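Local atomic coordinates of Mypaa.01249.c (Mycobacterium paratuberculosis, PDB entry 3RD5), a protein that is uncharacterised but belongs to the short-chain dehydrogenase/reductase family and so probably acts as an oxidoreductase. Residues L69-D73 against G113-H119; V77-A81 against A121-L125. Where two conformers were deposited one is given. Residue numbers count along the deposited sequence, not the author numbering.

Contact 1 of 2, residues L69-D73 against G113-H119; sequences LDLQD and GTNHLGH
Leu71 is the centre of this contact, where loop 69-73 leaves strand 63-68 and meets helix 110-126. Asp70 to Asp73 form a type I turn, closed by Asp73 N to Asp70 O (3.0 Å) with an Asx turn from Gln72 N to Asp70 OD1 (3.0 Å); Asp73 then N-caps helix 74-82. Residues 113-119 are helical with a pi-type turn, Gly118 N bonding Gly113 O at 2.9 Å. The CA atoms of Leu71 and Gly118 approach to 4.8 Å; an ideal CB on Gly118 would clash, 2.6 Å from Leu71 O, so this approach depends on the glycine. Leu71 (mt) places CD2 3.6 Å from Gly118 C and CB 4.2 Å from Thr114 CG2. Its CD1 lies 3.6 Å from His119 NE2 and 4.1 Å from that ring's centroid, an off-centre CH-pi contact; NE2 is hydrogen-bonded to Thr22. Gln72 NE2 is 3.0 Å from Thr114 OG1, which is hydrogen-bonded to Ser110. In this Rossmann-type SDR fold the pi-type turn encloses Asn115, which touches Tyr165 and Lys169, consistent with the family's active-site tetrad. A water donates to Leu71 O (2.8 Å) and Gly113 O (2.9 Å), so apolar packing is joined by a water-mediated link between two acceptors.

Contact 2 of 2, residues V77-A81 against A121-L125; sequences VRRFA and ALTNL
Residues 77-81 and 121-125 are both regular alpha-helix, each spanned by an i to i+4 bond: Ala81 N to Val77 O at 2.9 Å and Leu125 N to Ala121 O at 3.0 Å. Their axes run in roughly the same direction, with a signed crossing angle of -33° and a closest approach of 9.5 Å. The register pairs Val77 with Leu122 (CA atoms 6.0 Å apart) and, about one turn on, Ala81 with Leu125 (6.3 Å). Val77, with chi1 t, directs CG1 into the other helix, 3.6 Å from Leu122 N, 3.8 Å from Leu122 CB, 4.1 Å from Ala121 CB and 4.2 Å from Leu125 CD1. Ala81 packs its CB 3.7 Å from Leu125 CB and 4.2 Å from Leu122 CD1. Leu122 (tp) also brings CD1 to the ring edge of Phe80, 3.7 Å from Phe80 CD2. Phe80 (chi1 t) and Leu122 both continue inward to the sheet, Phe80 onto Val20, Ile44 and Ala46, Leu122 onto Thr22, Leu90 and Asn92. On the outer flank Leu125 (mt) sets CD2 over one face of the Arg78 guanidinium, 3.7 Å from Arg78 NH1; Arg78 NH2 makes a weak hydrogen bond to Lys286 O. Such packing of near-parallel neighbouring helices is characteristic of the Rossmann fold: helix 74-82 belongs to the crossover from edge strand 63-68 to strand 87-92, and helix 110-126 follows that strand. Formed by apolar surfaces and a leucine methyl over the guanidinium, the interface between the two segments depends on shape and burial, not on polar pairing.

Both contacts are largely buried and share helix 110-126, whose earlier turns meet the loop 69-73 and whose later turns meet helix 74-82. They are continuous: their centres lie 10 Å apart, and Val77 touches both the loop, through Leu69 CD1 (3.7 Å from Val77 CA), and Gly118, whose O lies 3.9 Å from Val77 CG1. Contact 1, at the end where strand 63-68 gives way to its loop, mixes leucine packing with a bridging water and polar side chains, close to residues of the probable active site. Contact 2, further along helix 110-126, is almost purely apolar, running from the sheet at Phe80 to solvent at Arg78.

Contact 1 of 2, residues L69-D73 against G113-H119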
loop_
_atom_site.group_PDB
_atom_site.type_symbol
_atom_site.label_atom_id
_atom_site.label_comp_id
_atom_site.label_asym_id
_atom_site.label_seq_id
_atom_site.Cartn_x
_atom_site.Cartn_y
_atom_site.Cartn_z
ATOM N N LEU A 69 13.607 -4.662 -3.846
ATOM C CA LEU A 69 12.387 -5.424 -3.602
ATOM C C LEU A 69 11.690 -5.594 -4.940
ATOM O O LEU A 69 11.356 -4.594 -5.597
ATOM C CB LEU A 69 11.468 -4.718 -2.617
ATOM C CG LEU A 69 10.037 -5.254 -2.479
ATOM C CD1 LEU A 69 10.123 -6.678 -1.916
ATOM C CD2 LEU A 69 9.196 -4.328 -1.598
ATOM N N ASP A 70 11.368 -6.842 -5.310
ATOM C CA ASP A 70 10.521 -7.138 -6.442
ATOM C C ASP A 70 9.223 -7.763 -5.940
ATOM O O ASP A 70 9.194 -8.950 -5.587
ATOM C CB ASP A 70 11.222 -8.107 -7.398
ATOM C CG ASP A 70 10.428 -8.397 -8.644
ATOM O OD1 ASP A 70 9.313 -7.872 -8.795
ATOM O OD2 ASP A 70 10.963 -9.183 -9.516
ATOM N N LEU A 71 8.161 -6.971 -5.857
ATOM C CA LEU A 71 6.862 -7.440 -5.395
ATOM C C LEU A 71 6.257 -8.530 -6.256
ATOM O O LEU A 71 5.349 -9.192 -5.804
ATOM C CB LEU A 71 5.865 -6.283 -5.271
ATOM C CG LEU A 71 6.121 -5.321 -4.092
ATOM C CD1 LEU A 71 5.329 -4.022 -4.360
ATOM C CD2 LEU A 71 5.624 -5.991 -2.769
ATOM N N GLN A 72 6.766 -8.727 -7.473
ATOM C CA GLN A 72 6.358 -9.818 -8.373
ATOM C C GLN A 72 7.148 -11.097 -8.192
ATOM O O GLN A 72 7.088 -11.989 -9.052
ATOM C CB GLN A 72 6.429 -9.376 -9.847
ATOM C CG GLN A 72 5.569 -8.141 -10.110
ATOM C CD GLN A 72 5.392 -7.788 -11.585
ATOM O OE1 GLN A 72 5.547 -8.636 -12.479
ATOM N NE2 GLN A 72 4.946 -6.560 -11.834
ATOM N N ASP A 73 7.869 -11.205 -7.087
ATOM C CA ASP A 73 8.705 -12.403 -6.801
ATOM C C ASP A 73 8.696 -12.606 -5.284
ATOM O O ASP A 73 9.350 -11.879 -4.554
ATOM C CB ASP A 73 10.108 -12.176 -7.377
ATOM C CG ASP A 73 11.075 -13.314 -7.127
ATOM O OD1 ASP A 73 10.787 -14.207 -6.312
ATOM O OD2 ASP A 73 12.157 -13.323 -7.791
ATOM N N GLY A 113 -1.153 -9.536 -8.245
ATOM C CA GLY A 113 0.099 -10.062 -7.697
ATOM C C GLY A 113 0.987 -8.980 -7.106
ATOM O O GLY A 113 1.593 -9.176 -6.036
ATOM N N THR A 114 1.124 -7.879 -7.797
ATOM C CA THR A 114 1.975 -6.767 -7.363
ATOM C C THR A 114 1.287 -5.965 -6.262
ATOM O O THR A 114 1.838 -5.717 -5.188
ATOM C CB THR A 114 2.276 -5.801 -8.528
ATOM O OG1 THR A 114 2.912 -6.519 -9.600
ATOM C CG2 THR A 114 3.180 -4.628 -8.076
ATOM N N ASN A 115 0.053 -5.528 -6.524
ATOM C CA ASN A 115 -0.587 -4.499 -5.721
ATOM C C ASN A 115 -1.122 -5.066 -4.423
ATOM O O ASN A 115 -1.110 -4.389 -3.399
ATOM C CB ASN A 115 -1.740 -3.899 -6.513
ATOM C CG ASN A 115 -1.315 -3.173 -7.783
ATOM O OD1 ASN A 115 -0.118 -2.949 -8.024
ATOM N ND2 ASN A 115 -2.298 -2.794 -8.616
ATOM N N HIS A 116 -1.610 -6.308 -4.472
ATOM C CA HIS A 116 -2.141 -6.964 -3.288
ATOM C C HIS A 116 -1.249 -8.087 -2.743
ATOM O O HIS A 116 -0.811 -8.040 -1.587
ATOM C CB HIS A 116 -3.580 -7.488 -3.542
ATOM C CG HIS A 116 -4.105 -8.333 -2.441
ATOM N ND1 HIS A 116 -4.352 -7.850 -1.176
ATOM C CD2 HIS A 116 -4.415 -9.651 -2.409
ATOM C CE1 HIS A 116 -4.766 -8.844 -0.400
ATOM N NE2 HIS A 116 -4.819 -9.957 -1.130
ATOM N N LEU A 117 -1.007 -9.137 -3.528
ATOM C CA LEU A 117 -0.372 -10.327 -2.942
ATOM C C LEU A 117 1.032 -10.107 -2.440
ATOM O O LEU A 117 1.408 -10.591 -1.367
ATOM C CB LEU A 117 -0.433 -11.549 -3.891
ATOM C CG LEU A 117 -1.862 -12.028 -4.220
ATOM C CD1 LEU A 117 -1.895 -12.972 -5.463
ATOM C CD2 LEU A 117 -2.560 -12.714 -3.020
ATOM N N GLY A 118 1.816 -9.328 -3.181
ATOM C CA GLY A 118 3.187 -9.071 -2.719
ATOM C C GLY A 118 3.189 -8.232 -1.424
ATOM O O GLY A 118 3.987 -8.472 -0.537
ATOM N N HIS A 119 2.291 -7.270 -1.346
ATOM C CA HIS A 119 2.081 -6.459 -0.133
ATOM C C HIS A 119 1.543 -7.268 1.045
ATOM O O HIS A 119 1.926 -7.061 2.195
ATOM C CB HIS A 119 1.194 -5.255 -0.422
ATOM C CG HIS A 119 1.909 -4.130 -1.119
ATOM N ND1 HIS A 119 1.334 -3.429 -2.162
ATOM C CD2 HIS A 119 3.089 -3.520 -0.849
ATOM C CE1 HIS A 119 2.168 -2.450 -2.520
ATOM N NE2 HIS A 119 3.268 -2.510 -1.765
HETATM O O HOH W 1 3.510 -11.232 -5.534
#

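Contact 2 of 2, residues V77-A81 against A121-L125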
loop_
_atom_site.group_PDB
_atom_site.type_symbol
_atom_site.label_atom_id
_atom_site.label_comp_id
_atom_site.label_asym_id
_atom_site.label_seq_id
_atom_site.Cartn_x
_atom_site.Cartn_y
_atom_site.Cartn_z
ATOM N N VAL A 77 10.489 -10.684 -1.956
ATOM C CA VAL A 77 9.761 -10.142 -0.814
ATOM C C VAL A 77 10.360 -10.667 0.493
ATOM O O VAL A 77 10.584 -9.907 1.430
ATOM C CB VAL A 77 8.249 -10.435 -0.907
ATOM C CG1 VAL A 77 7.465 -9.958 0.388
ATOM C CG2 VAL A 77 7.647 -9.780 -2.177
ATOM N N ARG A 78 10.579 -11.979 0.558
ATOM C CA ARG A 78 11.117 -12.633 1.761
ATOM C C ARG A 78 12.518 -12.151 2.102
ATOM O O ARG A 78 12.815 -11.857 3.266
ATOM C CB ARG A 78 11.093 -14.154 1.598
ATOM C CG ARG A 78 9.710 -14.735 1.651
ATOM C CD ARG A 78 9.721 -16.277 1.734
ATOM N NE ARG A 78 8.461 -16.710 2.306
ATOM C CZ ARG A 78 8.217 -16.828 3.605
ATOM N NH1 ARG A 78 9.159 -16.630 4.531
ATOM N NH2 ARG A 78 7.017 -17.204 3.981
ATOM N N ARG A 79 13.379 -12.059 1.101
ATOM C CA ARG A 79 14.763 -11.600 1.312
ATOM C C ARG A 79 14.758 -10.140 1.822
ATOM O O ARG A 79 15.486 -9.793 2.763
ATOM C CB ARG A 79 15.536 -11.742 0.003
ATOM C CG ARG A 79 15.988 -13.158 -0.307
ATOM C CD ARG A 79 17.030 -13.182 -1.445
ATOM N NE ARG A 79 16.599 -12.479 -2.657
ATOM C CZ ARG A 79 15.859 -12.990 -3.641
ATOM N NH1 ARG A 79 15.441 -14.255 -3.601
ATOM N NH2 ARG A 79 15.545 -12.236 -4.689
ATOM N N PHE A 80 13.917 -9.305 1.224
ATOM C CA PHE A 80 13.826 -7.908 1.645
ATOM C C PHE A 80 13.329 -7.812 3.087
ATOM O O PHE A 80 13.914 -7.127 3.932
ATOM C CB PHE A 80 12.929 -7.088 0.716
ATOM C CG PHE A 80 12.601 -5.744 1.298
ATOM C CD1 PHE A 80 13.542 -4.715 1.243
ATOM C CD2 PHE A 80 11.423 -5.516 1.976
ATOM C CE1 PHE A 80 13.294 -3.493 1.871
ATOM C CE2 PHE A 80 11.190 -4.293 2.610
ATOM C CZ PHE A 80 12.135 -3.287 2.546
ATOM N N ALA A 81 12.247 -8.513 3.402
ATOM C CA ALA A 81 11.702 -8.453 4.744
ATOM C C ALA A 81 12.677 -8.913 5.797
ATOM O O ALA A 81 12.738 -8.332 6.893
ATOM C CB ALA A 81 10.393 -9.281 4.830
ATOM N N ALA A 121 2.102 -10.520 1.581
ATOM C CA ALA A 121 3.229 -11.273 2.078
ATOM C C ALA A 121 4.197 -10.396 2.838
ATOM O O ALA A 121 4.640 -10.737 3.961
ATOM C CB ALA A 121 3.947 -11.952 0.885
ATOM N N LEU A 122 4.502 -9.241 2.282
ATOM C CA LEU A 122 5.436 -8.306 2.928
ATOM C C LEU A 122 4.946 -7.931 4.325
ATOM O O LEU A 122 5.724 -7.891 5.315
ATOM C CB LEU A 122 5.627 -7.046 2.095
ATOM C CG LEU A 122 6.548 -5.978 2.666
ATOM C CD1 LEU A 122 7.985 -6.531 2.815
ATOM C CD2 LEU A 122 6.505 -4.712 1.786
ATOM N N THR A 123 3.667 -7.581 4.410
ATOM C CA THR A 123 3.083 -7.134 5.676
ATOM C C THR A 123 3.110 -8.247 6.732
ATOM O O THR A 123 3.543 -8.027 7.882
ATOM C CB THR A 123 1.653 -6.608 5.476
ATOM O OG1 THR A 123 1.655 -5.551 4.517
ATOM C CG2 THR A 123 1.082 -6.090 6.827
ATOM N N ASN A 124 2.733 -9.465 6.346
ATOM C CA ASN A 124 2.757 -10.546 7.326
ATOM C C ASN A 124 4.182 -10.822 7.806
ATOM O O ASN A 124 4.370 -11.178 8.975
ATOM C CB ASN A 124 2.173 -11.844 6.742
ATOM C CG ASN A 124 0.684 -11.867 6.760
ATOM O OD1 ASN A 124 0.046 -11.291 7.662
ATOM N ND2 ASN A 124 0.097 -12.597 5.772
ATOM N N LEU A 125 5.166 -10.684 6.938
ATOM C CA LEU A 125 6.551 -10.946 7.318
ATOM C C LEU A 125 7.131 -9.835 8.203
ATOM O O LEU A 125 7.939 -10.136 9.099
ATOM C CB LEU A 125 7.403 -11.136 6.076
ATOM C CG LEU A 125 7.110 -12.397 5.275
ATOM C CD1 LEU A 125 7.729 -12.319 3.888
ATOM C CD2 LEU A 125 7.588 -13.667 6.034
#